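Local coordinates for protein nucleocapsid (Crimean-congo hemorrhagic fever virus, PDB 4AKL) that binds single- and double-stranded RNA, probably packages the viral genome, and has a sequence-nonspecific DNA endonuclease activity that is likely manganese-dependent, at residues A[42-47]-A[430-435]. Sequence-based numbering, arbitrary orientation.
Sequences NLDRFV and IVKLFE
A lysine reaching across from one helix makes this a small mixed contact, part salt bridge and part aliphatic packing, between helix 425-440 and the turn and first part of helix 45-52. The centre of the contact is about 25 Å from the centre of the chain, and 267 Å² of surface is buried in total. Lys432 does most of the work. Its CB points at 42-47, and the chain bends twice, at chi2 (70°) and chi4 (86°), so that the aliphatic part runs past Leu43 before the ammonium group turns to Asp44. On the way, Lys432 CG comes within 4.0 Å of Leu43 CB. At the tip, Lys432 NZ meets Asp44 OD1 at 2.7 Å; this is a salt bridge whose hydrogen bond is weak, and the position of OD1 is less certain because it crowds the lysine chain. The contact ties together elements 383 residues apart in the large, mainly helical globular body, which both ends of the chain build, as in nairovirus nucleocapsid proteins. At the approach to helix 45-52 lies an Asx turn: Asn42 OD1 accepts from Asp44 N (3.1 Å), in the plane of the amide carbonyl. Asp44 CB is directed away from 430-435, but CG lies anti to the carbonyl carbon, beside the backbone N (chi1 -79°), bringing the carboxylate round to Lys432. Val47 sends CG2 to 4.1 Å from Lys432 NZ, the two side chains crossing at about a right angle. On the buried side of the lysine, Leu43 CD1 meets Leu433 CD2 (4.0 Å), tip to tip and oblique. The two sides pack on different neighbours: Leu43 and Phe46 touch helix 56-71, whereas Ile430, Val431 and Phe434 touch helix 163-181.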
# COMPACT_ATOMS: atom_id res chain seq x y z
N ASN A 42 8.89 -22.41 14.01
CA ASN A 42 10.30 -22.71 13.93
C ASN A 42 10.55 -23.11 12.50
O ASN A 42 10.08 -24.16 12.04
CB ASN A 42 10.67 -23.84 14.88
CG ASN A 42 12.19 -24.00 15.04
OD1 ASN A 42 12.97 -23.71 14.13
ND2 ASN A 42 12.60 -24.45 16.20
N LEU A 43 11.31 -22.27 11.79
CA LEU A 43 11.55 -22.48 10.39
C LEU A 43 12.98 -22.97 10.12
O LEU A 43 13.38 -23.08 8.97
CB LEU A 43 11.26 -21.18 9.62
CG LEU A 43 9.92 -20.45 9.87
CD1 LEU A 43 9.78 -19.21 8.96
CD2 LEU A 43 8.73 -21.35 9.65
N ASP A 44 13.73 -23.26 11.17
CA ASP A 44 15.15 -23.67 11.11
C ASP A 44 15.38 -24.72 10.07
O ASP A 44 16.24 -24.56 9.21
CB ASP A 44 15.65 -24.24 12.47
CG ASP A 44 16.00 -23.15 13.50
OD1 ASP A 44 16.04 -21.97 13.14
OD2 ASP A 44 16.24 -23.48 14.69
N ARG A 45 14.61 -25.80 10.15
CA ARG A 45 14.82 -26.92 9.26
C ARG A 45 14.77 -26.55 7.78
O ARG A 45 15.40 -27.21 6.97
CB ARG A 45 13.81 -28.04 9.54
CG ARG A 45 12.37 -27.80 8.99
CD ARG A 45 11.46 -28.89 9.57
NE ARG A 45 10.08 -28.80 9.12
CZ ARG A 45 9.14 -28.04 9.67
NH1 ARG A 45 9.39 -27.24 10.71
NH2 ARG A 45 7.92 -28.05 9.16
N PHE A 46 14.05 -25.49 7.42
CA PHE A 46 13.96 -25.12 6.01
C PHE A 46 15.26 -24.52 5.46
O PHE A 46 15.45 -24.48 4.24
CB PHE A 46 12.80 -24.17 5.75
CG PHE A 46 11.43 -24.76 6.10
CD1 PHE A 46 10.80 -25.64 5.23
CD2 PHE A 46 10.79 -24.40 7.27
CE1 PHE A 46 9.56 -26.20 5.54
CE2 PHE A 46 9.54 -24.94 7.59
CZ PHE A 46 8.92 -25.85 6.72
N VAL A 47 16.17 -24.07 6.33
CA VAL A 47 17.45 -23.57 5.83
C VAL A 47 18.31 -24.76 5.30
O VAL A 47 18.90 -24.68 4.21
CB VAL A 47 18.23 -22.76 6.88
CG1 VAL A 47 19.67 -22.48 6.37
CG2 VAL A 47 17.46 -21.43 7.25
N ILE A 430 10.26 -12.86 9.97
CA ILE A 430 10.65 -12.14 8.76
C ILE A 430 12.08 -12.48 8.34
O ILE A 430 12.34 -12.77 7.21
CB ILE A 430 10.52 -10.61 8.95
CG1 ILE A 430 9.04 -10.18 8.96
CG2 ILE A 430 11.23 -9.84 7.83
CD1 ILE A 430 8.74 -8.71 9.33
N VAL A 431 12.99 -12.42 9.31
CA VAL A 431 14.42 -12.69 9.13
C VAL A 431 14.69 -14.13 8.68
O VAL A 431 15.51 -14.39 7.77
CB VAL A 431 15.21 -12.38 10.47
CG1 VAL A 431 16.51 -13.06 10.51
CG2 VAL A 431 15.35 -10.89 10.65
N LYS A 432 14.00 -15.07 9.32
CA LYS A 432 14.18 -16.45 9.01
C LYS A 432 13.69 -16.68 7.58
O LYS A 432 14.33 -17.45 6.86
CB LYS A 432 13.51 -17.40 10.01
CG LYS A 432 14.32 -18.71 10.22
CD LYS A 432 15.64 -18.37 11.02
CE LYS A 432 16.16 -19.46 11.87
NZ LYS A 432 17.05 -20.44 11.22
N LEU A 433 12.63 -16.00 7.14
CA LEU A 433 12.19 -16.14 5.73
C LEU A 433 13.20 -15.55 4.74
O LEU A 433 13.40 -16.12 3.65
CB LEU A 433 10.85 -15.52 5.46
CG LEU A 433 9.72 -16.27 6.11
CD1 LEU A 433 8.53 -15.35 6.28
CD2 LEU A 433 9.33 -17.54 5.32
N PHE A 434 13.80 -14.43 5.10
CA PHE A 434 14.83 -13.83 4.31
C PHE A 434 16.03 -14.80 4.18
O PHE A 434 16.48 -15.02 3.09
CB PHE A 434 15.28 -12.49 4.94
CG PHE A 434 16.42 -11.82 4.20
CD1 PHE A 434 16.18 -11.10 3.03
CD2 PHE A 434 17.71 -11.90 4.66
CE1 PHE A 434 17.24 -10.47 2.37
CE2 PHE A 434 18.77 -11.25 3.99
CZ PHE A 434 18.52 -10.56 2.86
N GLU A 435 16.49 -15.37 5.28
CA GLU A 435 17.65 -16.24 5.28
C GLU A 435 17.35 -17.44 4.41
O GLU A 435 18.17 -17.85 3.59
CB GLU A 435 18.06 -16.62 6.71
CG GLU A 435 18.64 -15.37 7.50
CD GLU A 435 18.79 -15.59 9.02
OE1 GLU A 435 18.02 -16.39 9.62
OE2 GLU A 435 19.69 -14.96 9.62